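Side-chain contacts in omega-class glutathione S-transferase (PDB 3WD6), which binds glutathione and, as in other members of its family, probably catalyses glutathione transfer and the glutathione-dependent reduction of dehydroascorbate: residues 108-113 against 169-174; 120-125 against 180-185; 126-131 against 152-157; 187-192 against 196-201. All blocks are in the same frame, centred on the assembly; numbering follows the deposited sequence.

Contact 1 of 4, residues 108-113 against 169-174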
loop_
_atom_site.group_PDB
_atom_site.type_symbol
_atom_site.label_atom_id
_atom_site.label_comp_id
_atom_site.label_asym_id
_atom_site.label_seq_id
_atom_site.Cartn_x
_atom_site.Cartn_y
_atom_site.Cartn_z
ATOM N N LEU A 108 -14.145 4.454 -5.981
ATOM C CA LEU A 108 -12.920 5.049 -5.463
ATOM C C LEU A 108 -12.466 6.249 -6.287
ATOM O O LEU A 108 -11.966 7.242 -5.737
ATOM C CB LEU A 108 -11.813 3.999 -5.386
ATOM C CG LEU A 108 -12.207 2.862 -4.446
ATOM C CD1 LEU A 108 -11.129 1.786 -4.383
ATOM C CD2 LEU A 108 -12.538 3.426 -3.051
ATOM N N LEU A 109 -12.638 6.154 -7.602
ATOM C CA LEU A 109 -12.231 7.231 -8.486
ATOM C C LEU A 109 -13.414 8.163 -8.752
ATOM O O LEU A 109 -14.540 7.702 -8.989
ATOM C CB LEU A 109 -11.673 6.664 -9.798
ATOM C CG LEU A 109 -10.219 6.148 -9.764
ATOM C CD1 LEU A 109 -9.899 5.210 -10.927
ATOM C CD2 LEU A 109 -9.217 7.314 -9.734
ATOM N N PRO A 110 -13.163 9.484 -8.681
ATOM C CA PRO A 110 -14.122 10.503 -9.127
ATOM C C PRO A 110 -14.671 10.150 -10.503
ATOM O O PRO A 110 -13.908 9.682 -11.385
ATOM C CB PRO A 110 -13.254 11.759 -9.261
ATOM C CG PRO A 110 -12.174 11.587 -8.247
ATOM C CD PRO A 110 -11.917 10.081 -8.152
ATOM N N GLN A 111 -15.970 10.369 -10.695
ATOM C CA GLN A 111 -16.579 10.177 -12.014
ATOM C C GLN A 111 -16.129 11.260 -13.007
ATOM O O GLN A 111 -15.857 10.971 -14.169
ATOM C CB GLN A 111 -18.111 10.111 -11.912
ATOM C CG GLN A 111 -18.694 8.666 -11.758
ATOM C CD GLN A 111 -18.460 8.014 -10.369
ATOM O OE1 GLN A 111 -17.748 8.557 -9.505
ATOM N NE2 GLN A 111 -19.070 6.841 -10.159
ATOM N N ASP A 112 -16.027 12.501 -12.543
ATOM C CA ASP A 112 -15.601 13.597 -13.418
ATOM C C ASP A 112 -14.139 13.459 -13.869
ATOM O O ASP A 112 -13.225 13.363 -13.032
ATOM C CB ASP A 112 -15.807 14.951 -12.731
ATOM C CG ASP A 112 -15.166 16.077 -13.502
ATOM O OD1 ASP A 112 -15.632 16.338 -14.636
ATOM O OD2 ASP A 112 -14.187 16.688 -12.996
ATOM N N PRO A 113 -13.902 13.458 -15.188
ATOM C CA PRO A 113 -12.554 13.109 -15.673
ATOM C C PRO A 113 -11.459 14.017 -15.115
ATOM O O PRO A 113 -10.339 13.561 -14.845
ATOM C CB PRO A 113 -12.671 13.270 -17.192
ATOM C CG PRO A 113 -14.131 13.052 -17.470
ATOM C CD PRO A 113 -14.843 13.685 -16.296
ATOM N N PHE A 169 -10.835 13.982 4.006
ATOM C CA PHE A 169 -9.950 13.154 3.196
ATOM C C PHE A 169 -9.777 13.760 1.810
ATOM O O PHE A 169 -10.589 14.585 1.370
ATOM C CB PHE A 169 -10.516 11.734 3.062
ATOM C CG PHE A 169 -10.666 11.012 4.377
ATOM C CD1 PHE A 169 -9.544 10.645 5.108
ATOM C CD2 PHE A 169 -11.933 10.693 4.881
ATOM C CE1 PHE A 169 -9.672 9.978 6.330
ATOM C CE2 PHE A 169 -12.069 10.016 6.108
ATOM C CZ PHE A 169 -10.932 9.657 6.833
ATOM N N LEU A 170 -8.726 13.344 1.116
ATOM C CA LEU A 170 -8.502 13.843 -0.227
ATOM C C LEU A 170 -9.749 13.655 -1.099
ATOM O O LEU A 170 -10.127 14.542 -1.872
ATOM C CB LEU A 170 -7.301 13.145 -0.847
ATOM C CG LEU A 170 -5.953 13.530 -0.231
ATOM C CD1 LEU A 170 -4.823 12.544 -0.679
ATOM C CD2 LEU A 170 -5.592 14.994 -0.540
ATOM N N ASP A 171 -10.412 12.516 -0.970
ATOM C CA ASP A 171 -11.550 12.244 -1.844
ATOM C C ASP A 171 -12.922 12.648 -1.285
ATOM O O ASP A 171 -13.938 12.456 -1.961
ATOM C CB ASP A 171 -11.535 10.784 -2.322
ATOM C CG ASP A 171 -10.509 10.556 -3.425
ATOM O OD1 ASP A 171 -10.585 11.278 -4.447
ATOM O OD2 ASP A 171 -9.605 9.696 -3.265
ATOM N N GLY A 172 -12.948 13.248 -0.095
ATOM C CA GLY A 172 -14.191 13.768 0.462
ATOM C C GLY A 172 -14.315 13.487 1.949
ATOM O O GLY A 172 -13.332 13.656 2.688
ATOM N N SER A 173 -15.496 13.051 2.402
ATOM C CA SER A 173 -15.636 12.671 3.815
ATOM C C SER A 173 -15.270 11.209 4.037
ATOM O O SER A 173 -14.900 10.842 5.152
ATOM C CB SER A 173 -17.013 13.017 4.417
ATOM O OG SER A 173 -16.911 14.040 5.425
ATOM N N GLU A 174 -15.336 10.400 2.975
ATOM C CA GLU A 174 -14.770 9.041 2.958
ATOM C C GLU A 174 -13.445 9.011 2.160
ATOM O O GLU A 174 -13.336 9.654 1.088
ATOM C CB GLU A 174 -15.713 8.103 2.208
ATOM C CG GLU A 174 -16.718 7.367 3.001
ATOM C CD GLU A 174 -17.671 6.650 2.090
ATOM O OE1 GLU A 174 -17.725 7.025 0.893
ATOM O OE2 GLU A 174 -18.352 5.705 2.549
#
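Asp171 comes up to CG and CD of Pro110 from a type I beta turn, Phe169 to Gly172, in the all-helical domain of the glutathione transferase fold. The turn lies between helices 145-165 and 177-189, and residues 108-113 lead into helix 113-125, so two interhelical loops meet here. From CB the aspartate runs toward the other loop. Its CG stands anti to the carbonyl carbon and beside the backbone N (chi1 -77°), which leaves OD1 facing Pro110. The two side chains then cross at about a right angle: Asp171 OD1 comes to 4.1 Å from both CG and CD of Pro110, a loose approach to the carbons of the ring. The other oxygen does different work. Asp171 OD2 accepts a hydrogen bond from the backbone N of Ala178, in the first turn of helix 177-189, and Asp179 returns the favour by receiving the N-H groups of Leu170 and Asp171, so loop and helix start hold each other. Asp119 brings a second carboxylate close to OD1, which might raise the pKa of one of the pair. No hydrogen bond joins the two loops, and Asp171 OD2 stays 4.2 Å from Leu108 O.

Contact 2 of 4, residues 120-125 against 180-185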
loop_
_atom_site.group_PDB
_atom_site.type_symbol
_atom_site.label_atom_id
_atom_site.label_comp_id
_atom_site.label_asym_id
_atom_site.label_seq_id
_atom_site.Cartn_x
_atom_site.Cartn_y
_atom_site.Cartn_z
ATOM N N LYS A 120 -5.078 11.055 -9.670
ATOM C CA LYS A 120 -3.925 10.281 -10.135
ATOM C C LYS A 120 -2.629 11.085 -9.976
ATOM O O LYS A 120 -1.578 10.535 -9.615
ATOM C CB LYS A 120 -4.110 9.824 -11.590
ATOM C CG LYS A 120 -5.475 9.191 -11.875
ATOM C CD LYS A 120 -5.434 8.293 -13.110
ATOM C CE LYS A 120 -6.611 7.297 -13.079
ATOM N NZ LYS A 120 -6.406 6.068 -13.920
ATOM N N ILE A 121 -2.716 12.392 -10.231
ATOM C CA ILE A 121 -1.595 13.292 -9.997
ATOM C C ILE A 121 -1.170 13.213 -8.532
ATOM O O ILE A 121 0.004 12.971 -8.209
ATOM C CB ILE A 121 -1.960 14.744 -10.414
ATOM C CG1 ILE A 121 -2.058 14.798 -11.951
ATOM C CG2 ILE A 121 -0.943 15.764 -9.871
ATOM C CD1 ILE A 121 -2.681 16.073 -12.529
ATOM N N ILE A 122 -2.127 13.396 -7.634
ATOM C CA ILE A 122 -1.830 13.256 -6.221
ATOM C C ILE A 122 -1.067 11.959 -5.915
ATOM O O ILE A 122 -0.031 11.993 -5.256
ATOM C CB ILE A 122 -3.103 13.357 -5.395
ATOM C CG1 ILE A 122 -3.565 14.822 -5.392
ATOM C CG2 ILE A 122 -2.852 12.843 -3.966
ATOM C CD1 ILE A 122 -5.030 15.010 -5.014
ATOM N N VAL A 123 -1.563 10.822 -6.403
ATOM C CA VAL A 123 -0.867 9.557 -6.186
ATOM C C VAL A 123 0.585 9.609 -6.668
ATOM O O VAL A 123 1.481 9.149 -5.957
ATOM C CB VAL A 123 -1.556 8.386 -6.898
ATOM C CG1 VAL A 123 -0.674 7.140 -6.802
ATOM C CG2 VAL A 123 -2.926 8.145 -6.310
ATOM N N GLU A 124 0.808 10.150 -7.873
ATOM C CA GLU A 124 2.164 10.300 -8.430
ATOM C C GLU A 124 2.990 11.157 -7.514
ATOM O O GLU A 124 4.163 10.873 -7.294
ATOM C CB GLU A 124 2.164 10.982 -9.810
ATOM C CG GLU A 124 2.598 10.115 -10.989
ATOM C CD GLU A 124 3.924 9.360 -10.774
ATOM O OE1 GLU A 124 4.992 10.021 -10.648
ATOM O OE2 GLU A 124 3.886 8.094 -10.767
ATOM N N ALA A 125 2.379 12.216 -6.991
ATOM C CA ALA A 125 3.062 13.072 -6.025
ATOM C C ALA A 125 3.703 12.282 -4.850
ATOM O O ALA A 125 4.627 12.786 -4.200
ATOM C CB ALA A 125 2.129 14.194 -5.515
ATOM N N TYR A 180 -6.405 6.091 -0.526
ATOM C CA TYR A 180 -5.995 4.700 -0.359
ATOM C C TYR A 180 -4.698 4.385 -1.080
ATOM O O TYR A 180 -3.907 3.563 -0.595
ATOM C CB TYR A 180 -7.082 3.734 -0.826
ATOM C CG TYR A 180 -8.256 3.641 0.130
ATOM C CD1 TYR A 180 -8.050 3.547 1.516
ATOM C CD2 TYR A 180 -9.570 3.677 -0.344
ATOM C CE1 TYR A 180 -9.126 3.472 2.403
ATOM C CE2 TYR A 180 -10.651 3.608 0.532
ATOM C CZ TYR A 180 -10.424 3.500 1.908
ATOM O OH TYR A 180 -11.492 3.403 2.775
ATOM N N MET A 181 -4.473 5.018 -2.234
ATOM C CA MET A 181 -3.336 4.625 -3.080
ATOM C C MET A 181 -2.007 5.199 -2.557
ATOM O O MET A 181 -0.922 4.715 -2.918
ATOM C CB MET A 181 -3.563 4.986 -4.557
ATOM C CG MET A 181 -4.704 4.221 -5.222
ATOM S SD MET A 181 -4.517 2.423 -5.129
ATOM C CE MET A 181 -5.531 2.032 -3.692
ATOM N N ILE A 182 -2.089 6.206 -1.691
ATOM C CA ILE A 182 -0.878 6.720 -1.076
ATOM C C ILE A 182 -0.758 6.233 0.370
ATOM O O ILE A 182 0.330 6.264 0.966
ATOM C CB ILE A 182 -0.789 8.276 -1.154
ATOM C CG1 ILE A 182 -1.759 8.954 -0.183
ATOM C CG2 ILE A 182 -1.046 8.757 -2.588
ATOM C CD1 ILE A 182 -1.833 10.495 -0.363
ATOM N N TRP A 183 -1.873 5.766 0.932
ATOM C CA TRP A 183 -1.902 5.420 2.352
ATOM C C TRP A 183 -0.738 4.523 2.851
ATOM O O TRP A 183 -0.197 4.747 3.935
ATOM C CB TRP A 183 -3.247 4.783 2.755
ATOM C CG TRP A 183 -3.114 4.222 4.129
ATOM C CD1 TRP A 183 -3.045 2.901 4.488
ATOM C CD2 TRP A 183 -2.931 4.976 5.326
ATOM N NE1 TRP A 183 -2.867 2.788 5.854
ATOM C CE2 TRP A 183 -2.784 4.049 6.388
ATOM C CE3 TRP A 183 -2.899 6.345 5.610
ATOM C CZ2 TRP A 183 -2.600 4.454 7.717
ATOM C CZ3 TRP A 183 -2.716 6.747 6.932
ATOM C CH2 TRP A 183 -2.564 5.800 7.969
ATOM N N PRO A 184 -0.367 3.491 2.079
ATOM C CA PRO A 184 0.622 2.557 2.646
ATOM C C PRO A 184 1.919 3.244 3.091
ATOM O O PRO A 184 2.601 2.799 4.044
ATOM C CB PRO A 184 0.917 1.606 1.474
ATOM C CG PRO A 184 -0.353 1.642 0.644
ATOM C CD PRO A 184 -0.830 3.076 0.735
ATOM N N TRP A 185 2.286 4.311 2.390
ATOM C CA TRP A 185 3.530 4.979 2.746
ATOM C C TRP A 185 3.355 5.808 3.997
ATOM O O TRP A 185 4.254 5.847 4.835
ATOM C CB TRP A 185 4.141 5.724 1.565
ATOM C CG TRP A 185 4.623 4.695 0.615
ATOM C CD1 TRP A 185 5.844 4.066 0.635
ATOM C CD2 TRP A 185 3.862 4.064 -0.433
ATOM N NE1 TRP A 185 5.899 3.120 -0.364
ATOM C CE2 TRP A 185 4.704 3.096 -1.034
ATOM C CE3 TRP A 185 2.566 4.240 -0.935
ATOM C CZ2 TRP A 185 4.290 2.304 -2.107
ATOM C CZ3 TRP A 185 2.154 3.455 -2.008
ATOM C CH2 TRP A 185 3.016 2.498 -2.583
#
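The indole of Trp185 sits one turn beyond Met181 and Ile182, the two residues that pack against Val123. On one face it carries CB of Pro184, 3.9 Å above the plane and displaced toward the rim, while the carbonyl oxygens of Met181 and Ile182 lie at its edge, in plane. Tyr40 meets the indole edge-to-face, and Phe133 adds a second steeply inclined ring. The proline coincides with a kink: Pro184 has no N-H to give, and Trp185 N bonds to Ile182 O, so Met181 O is left to Arg43 NE of helix 39-51, in the thioredoxin-like domain.

Before the kink, helices 113-125 and 177-189 run nearly parallel, their local axes 9.1 Å apart at 13°. Val123 CG2 lies 3.7 Å from Met181 CB, the two side chains side by side and pointing the same way; beyond CB the methionine chain bends at chi2 and chi3 and turns toward the domain interface, its side chain about 8 Å from the bound glutathione. With Ile182 CG1 in the crowded position between backbone N and carbonyl carbon (chi1 73°), CG2 stands anti to the carbonyl carbon, and this branch lies 3.7 Å from Val123 CA. More loosely, Ile182 CD1 stands 4.4 Å from Ile122 CG2. Since no hydrogen bond passes between these buried residues, the contact rests on the fit of methyl and methylene groups, whereas the salt bridge of Lys120 to Glu97 points elsewhere.

Contact 3 of 4, residues 126-131 against 152-157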
loop_
_atom_site.group_PDB
_atom_site.type_symbol
_atom_site.label_atom_id
_atom_site.label_comp_id
_atom_site.label_asym_id
_atom_site.label_seq_id
_atom_site.Cartn_x
_atom_site.Cartn_y
_atom_site.Cartn_z
ATOM N N SER A 126 3.259 11.054 -4.574
ATOM C CA SER A 126 3.901 10.328 -3.467
ATOM C C SER A 126 5.164 9.512 -3.837
ATOM O O SER A 126 5.779 8.878 -2.959
ATOM C CB SER A 126 2.907 9.446 -2.720
ATOM O OG SER A 126 2.573 8.297 -3.489
ATOM N N ALA A 127 5.564 9.538 -5.104
ATOM C CA ALA A 127 6.765 8.795 -5.524
ATOM C C ALA A 127 8.027 9.105 -4.685
ATOM O O ALA A 127 8.747 8.181 -4.284
ATOM C CB ALA A 127 7.047 8.996 -7.018
ATOM N N PRO A 128 8.301 10.402 -4.418
ATOM C CA PRO A 128 9.471 10.769 -3.599
ATOM C C PRO A 128 9.412 10.149 -2.204
ATOM O O PRO A 128 10.457 9.844 -1.602
ATOM C CB PRO A 128 9.369 12.294 -3.497
ATOM C CG PRO A 128 8.632 12.690 -4.728
ATOM C CD PRO A 128 7.620 11.591 -4.962
ATOM N N ILE A 129 8.198 9.970 -1.691
ATOM C CA ILE A 129 8.013 9.308 -0.402
ATOM C C ILE A 129 8.325 7.818 -0.531
ATOM O O ILE A 129 9.046 7.244 0.287
ATOM C CB ILE A 129 6.575 9.493 0.110
ATOM C CG1 ILE A 129 6.302 10.980 0.334
ATOM C CG2 ILE A 129 6.336 8.650 1.389
ATOM C CD1 ILE A 129 4.855 11.301 0.549
ATOM N N GLN A 130 7.760 7.196 -1.561
ATOM C CA GLN A 130 8.017 5.794 -1.843
ATOM C C GLN A 130 9.512 5.606 -1.970
ATOM O O GLN A 130 10.062 4.620 -1.502
ATOM C CB GLN A 130 7.315 5.388 -3.137
ATOM C CG GLN A 130 5.783 5.605 -3.121
ATOM C CD GLN A 130 5.153 5.440 -4.512
ATOM O OE1 GLN A 130 5.563 4.573 -5.299
ATOM N NE2 GLN A 130 4.164 6.277 -4.823
ATOM N N SER A 131 10.166 6.577 -2.594
ATOM C CA SER A 131 11.601 6.514 -2.869
ATOM C C SER A 131 12.456 6.646 -1.605
ATOM O O SER A 131 13.357 5.844 -1.366
ATOM C CB SER A 131 11.985 7.605 -3.874
ATOM O OG SER A 131 13.352 7.493 -4.210
ATOM N N HIS A 152 9.931 16.129 1.312
ATOM C CA HIS A 152 9.207 17.245 1.917
ATOM C C HIS A 152 8.365 18.008 0.919
ATOM O O HIS A 152 7.291 18.504 1.270
ATOM C CB HIS A 152 10.151 18.203 2.644
ATOM C CG HIS A 152 10.595 17.697 3.976
ATOM N ND1 HIS A 152 11.833 17.123 4.178
ATOM C CD2 HIS A 152 9.954 17.646 5.167
ATOM C CE1 HIS A 152 11.944 16.756 5.444
ATOM N NE2 HIS A 152 10.818 17.064 6.065
ATOM N N LYS A 153 8.860 18.130 -0.305
ATOM C CA LYS A 153 8.084 18.746 -1.373
ATOM C C LYS A 153 6.847 17.903 -1.574
ATOM O O LYS A 153 5.751 18.420 -1.825
ATOM C CB LYS A 153 8.872 18.758 -2.690
ATOM C CG LYS A 153 9.680 20.027 -2.953
ATOM C CD LYS A 153 10.093 20.118 -4.444
ATOM C CE LYS A 153 8.895 20.514 -5.331
ATOM N NZ LYS A 153 9.101 20.306 -6.801
ATOM N N ALA A 154 7.047 16.590 -1.478
ATOM C CA ALA A 154 5.980 15.630 -1.666
ATOM C C ALA A 154 4.896 15.864 -0.614
ATOM O O ALA A 154 3.711 16.021 -0.945
ATOM C CB ALA A 154 6.532 14.208 -1.589
ATOM N N LEU A 155 5.305 15.902 0.652
ATOM C CA LEU A 155 4.359 16.125 1.734
ATOM C C LEU A 155 3.660 17.483 1.578
ATOM O O LEU A 155 2.432 17.565 1.701
ATOM C CB LEU A 155 5.063 16.038 3.084
ATOM C CG LEU A 155 5.840 14.735 3.311
ATOM C CD1 LEU A 155 6.637 14.820 4.600
ATOM C CD2 LEU A 155 4.907 13.524 3.316
ATOM N N ASP A 156 4.437 18.535 1.294
ATOM C CA ASP A 156 3.877 19.870 1.124
ATOM C C ASP A 156 2.744 19.850 0.108
ATOM O O ASP A 156 1.658 20.396 0.350
ATOM C CB ASP A 156 4.947 20.878 0.669
ATOM C CG ASP A 156 5.995 21.156 1.737
ATOM O OD1 ASP A 156 5.726 20.899 2.935
ATOM O OD2 ASP A 156 7.097 21.645 1.375
ATOM N N PHE A 157 3.012 19.230 -1.037
ATOM C CA PHE A 157 2.066 19.230 -2.147
ATOM C C PHE A 157 0.787 18.532 -1.720
ATOM O O PHE A 157 -0.318 19.049 -1.936
ATOM C CB PHE A 157 2.670 18.533 -3.366
ATOM C CG PHE A 157 1.757 18.488 -4.559
ATOM C CD1 PHE A 157 1.739 19.535 -5.470
ATOM C CD2 PHE A 157 0.929 17.392 -4.786
ATOM C CE1 PHE A 157 0.911 19.506 -6.586
ATOM C CE2 PHE A 157 0.089 17.356 -5.905
ATOM C CZ PHE A 157 0.087 18.420 -6.814
#
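Ile129 and Leu155 meet almost at a right angle, with Ile129 CD1 only 3.5 Å from Leu155 CD2. This is the tight, buried part of the contact. Ala154 completes it: its single methyl lies 3.8 Å from Ile129 CG1 and 3.9 Å from Pro128 CB, so one small side chain receives two neighbours from the other helix. The isoleucine carries CG1 beside its own backbone N (chi1 -62°) and extends from there to CD1, which lets one branch touch both Ala154 and Leu155.

Helices 127-138 and 145-165 are consecutive members of the helical bundle that forms the C-terminal domain of glutathione transferases. Their local axes approach to 8.6 Å and run at 139°, a splayed antiparallel pair, and the small residue at position 154 suits that short separation.

Toward solvent the packing thins out. The pyrrolidine ring of Pro128 marks the partly exposed border, and the amine end of Lys153 leads off from the opposing helix. On the inner side, toward Trp185, Gln130 reaches back to the residue before its helix: NE2 donates to Ser126 OG over 2.9 Å with an N-H...O angle of 152°, and the serine oxygen lies nearly in the amide plane. Ser126 OG is also bonded to Val123 O, while Gln130 OE1 pairs with the hydroxyl of Tyr40, a residue of the glutathione pocket.

Contact 4 of 4, residues 187-192 against 196-201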
loop_
_atom_site.group_PDB
_atom_site.type_symbol
_atom_site.label_atom_id
_atom_site.label_comp_id
_atom_site.label_asym_id
_atom_site.label_seq_id
_atom_site.Cartn_x
_atom_site.Cartn_y
_atom_site.Cartn_z
ATOM N N GLU A 187 1.358 4.837 6.355
ATOM C CA GLU A 187 1.328 3.834 7.408
ATOM C C GLU A 187 2.758 3.575 7.859
ATOM O O GLU A 187 3.032 3.427 9.060
ATOM C CB GLU A 187 0.664 2.520 6.943
ATOM C CG GLU A 187 0.514 1.492 8.083
ATOM C CD GLU A 187 -0.390 0.292 7.759
ATOM O OE1 GLU A 187 -0.082 -0.839 8.214
ATOM O OE2 GLU A 187 -1.427 0.467 7.072
ATOM N N ARG A 188 3.668 3.543 6.888
ATOM C CA ARG A 188 5.078 3.243 7.140
ATOM C C ARG A 188 5.822 4.437 7.744
ATOM O O ARG A 188 6.706 4.262 8.585
ATOM C CB ARG A 188 5.760 2.738 5.854
ATOM C CG ARG A 188 5.556 1.230 5.597
ATOM C CD ARG A 188 5.216 0.902 4.146
ATOM N NE ARG A 188 4.897 -0.521 3.964
ATOM C CZ ARG A 188 3.663 -1.026 3.998
ATOM N NH1 ARG A 188 2.623 -0.230 4.196
ATOM N NH2 ARG A 188 3.465 -2.322 3.823
ATOM N N LEU A 189 5.441 5.648 7.343
ATOM C CA LEU A 189 6.083 6.860 7.856
ATOM C C LEU A 189 6.054 6.830 9.393
ATOM O O LEU A 189 7.014 7.245 10.053
ATOM C CB LEU A 189 5.381 8.121 7.300
ATOM C CG LEU A 189 5.850 9.553 7.626
ATOM C CD1 LEU A 189 5.247 10.571 6.654
ATOM C CD2 LEU A 189 5.548 9.963 9.074
ATOM N N ARG A 190 4.951 6.313 9.938
ATOM C CA ARG A 190 4.767 6.191 11.380
ATOM C C ARG A 190 5.919 5.423 12.072
ATOM O O ARG A 190 6.330 5.775 13.185
ATOM C CB ARG A 190 3.403 5.552 11.684
ATOM C CG ARG A 190 2.234 6.531 11.610
ATOM C CD ARG A 190 0.885 5.844 11.309
ATOM N NE ARG A 190 0.366 4.976 12.368
ATOM C CZ ARG A 190 0.409 3.638 12.339
ATOM N NH1 ARG A 190 0.970 3.006 11.312
ATOM N NH2 ARG A 190 -0.114 2.924 13.332
ATOM N N ALA A 191 6.456 4.400 11.408
ATOM C CA ALA A 191 7.554 3.621 11.990
ATOM C C ALA A 191 8.919 4.253 11.757
ATOM O O ALA A 191 9.892 3.888 12.408
ATOM C CB ALA A 191 7.540 2.202 11.479
ATOM N N PHE A 192 9.002 5.191 10.827
ATOM C CA PHE A 192 10.254 5.905 10.614
ATOM C C PHE A 192 10.252 7.202 11.405
ATOM O O PHE A 192 11.171 8.009 11.276
ATOM C CB PHE A 192 10.462 6.204 9.133
ATOM C CG PHE A 192 10.782 4.991 8.313
ATOM C CD1 PHE A 192 12.104 4.568 8.155
ATOM C CD2 PHE A 192 9.772 4.263 7.707
ATOM C CE1 PHE A 192 12.409 3.433 7.394
ATOM C CE2 PHE A 192 10.070 3.122 6.943
ATOM C CZ PHE A 192 11.394 2.709 6.789
ATOM N N GLU A 196 15.523 11.026 11.900
ATOM C CA GLU A 196 15.407 12.483 11.920
ATOM C C GLU A 196 15.029 13.041 10.537
ATOM O O GLU A 196 14.444 14.128 10.407
ATOM C CB GLU A 196 16.710 13.104 12.461
ATOM C CG GLU A 196 17.970 12.941 11.562
ATOM C CD GLU A 196 18.622 11.536 11.599
ATOM O OE1 GLU A 196 18.245 10.689 12.453
ATOM O OE2 GLU A 196 19.531 11.288 10.762
ATOM N N ARG A 197 15.351 12.261 9.511
ATOM C CA ARG A 197 15.130 12.635 8.122
ATOM C C ARG A 197 13.679 12.414 7.687
ATOM O O ARG A 197 13.309 12.747 6.558
ATOM C CB ARG A 197 16.055 11.807 7.228
ATOM C CG ARG A 197 17.515 11.791 7.685
ATOM C CD ARG A 197 18.354 10.768 6.907
ATOM N NE ARG A 197 18.048 9.392 7.293
ATOM C CZ ARG A 197 18.645 8.322 6.775
ATOM N NH1 ARG A 197 19.580 8.470 5.849
ATOM N NH2 ARG A 197 18.310 7.101 7.183
ATOM N N VAL A 198 12.867 11.856 8.585
ATOM C CA VAL A 198 11.484 11.508 8.273
ATOM C C VAL A 198 10.487 12.207 9.199
ATOM O O VAL A 198 9.408 12.590 8.766
ATOM C CB VAL A 198 11.258 9.986 8.384
ATOM C CG1 VAL A 198 9.827 9.622 7.974
ATOM C CG2 VAL A 198 12.286 9.227 7.551
ATOM N N ARG A 199 10.847 12.358 10.471
ATOM C CA ARG A 199 9.931 12.908 11.476
ATOM C C ARG A 199 9.305 14.205 10.970
ATOM O O ARG A 199 9.977 15.021 10.330
ATOM C CB ARG A 199 10.652 13.152 12.811
ATOM C CG ARG A 199 9.711 13.199 14.028
ATOM C CD ARG A 199 10.404 13.716 15.309
ATOM N NE ARG A 199 10.550 15.175 15.318
ATOM C CZ ARG A 199 9.693 16.023 15.896
ATOM N NH1 ARG A 199 8.616 15.567 16.532
ATOM N NH2 ARG A 199 9.914 17.336 15.838
ATOM N N LEU A 200 8.022 14.396 11.255
ATOM C CA LEU A 200 7.311 15.564 10.764
ATOM C C LEU A 200 7.189 16.639 11.832
ATOM O O LEU A 200 6.683 16.386 12.929
ATOM C CB LEU A 200 5.921 15.160 10.260
ATOM C CG LEU A 200 5.892 14.202 9.063
ATOM C CD1 LEU A 200 4.462 13.967 8.590
ATOM C CD2 LEU A 200 6.759 14.751 7.927
ATOM N N GLU A 201 7.655 17.842 11.513
ATOM C CA GLU A 201 7.497 18.983 12.414
ATOM C C GLU A 201 6.001 19.284 12.550
ATOM O O GLU A 201 5.329 19.597 11.565
ATOM C CB GLU A 201 8.266 20.204 11.884
ATOM C CG GLU A 201 8.564 21.288 12.932
ATOM C CD GLU A 201 7.356 22.183 13.264
ATOM O OE1 GLU A 201 6.613 22.579 12.334
ATOM O OE2 GLU A 201 7.159 22.497 14.461
#
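Two N-H groups, Gln42 NE2 and Trp183 NE1, grip Glu187 OE2 at the start of a segment whose later residues, Leu189 and Phe192, pack on Val198 and Leu200. Its main-chain carbonyl is held as well: Arg190 NH1 donates to Glu187 O over 3.1 Å, in the carbonyl plane and on a lone pair, though bent to 140° at the hydrogen. No hydrogen bond crosses the contact, and its side-chain pairs are apolar. Leu189 points CG away from its backbone N (chi1 -178°), and this torsion puts CG 4.0 Å from Val198 CG1 as the two slide past each other in opposite directions. Farther out, Leu189 CD1 lies 4.0 Å from Leu200 CD1, the side chains crossing at about a right angle. Val198 also lies against Phe192, its CG1 3.7 Å from Phe192 CB and its CB 3.5 Å from Phe192 O; the phenyl ring turns off to meet His235. The chain here doubles back after helix 177-189, and the returning loop is wedged among helices of the C-terminal domain: Ile136 of helix 127-138 touches Val198 and Phe192, while Tyr151 of helix 145-165 touches Leu189 and Leu200 and bonds through its hydroxyl to Val198 O.

In the fold
After the thioredoxin-like domain, which ends with helix 92-102, the chain opens contact 1 at 108-113, contact 2 at 120-125 and contact 3 at 126-131. Contact 3 closes first, at 152-157, and so nests inside the loops of both others; contact 1 closes at 169-174 and contact 2 at 180-185, so these two cross. Leu170 joins them by packing on Ile122 and Ile182. Contacts 2 and 3 adjoin through Trp185 on Gln130 and Ala125 on Phe157. Contact 4 follows in series, a short return after helix 177-189, and touches contact 3 where Leu200 meets Leu155. Contacts 2 and 3 tie helices 113-125, 127-138, 145-165 and 177-189 together; contact 1 joins loops, contact 4 a loop and helix end.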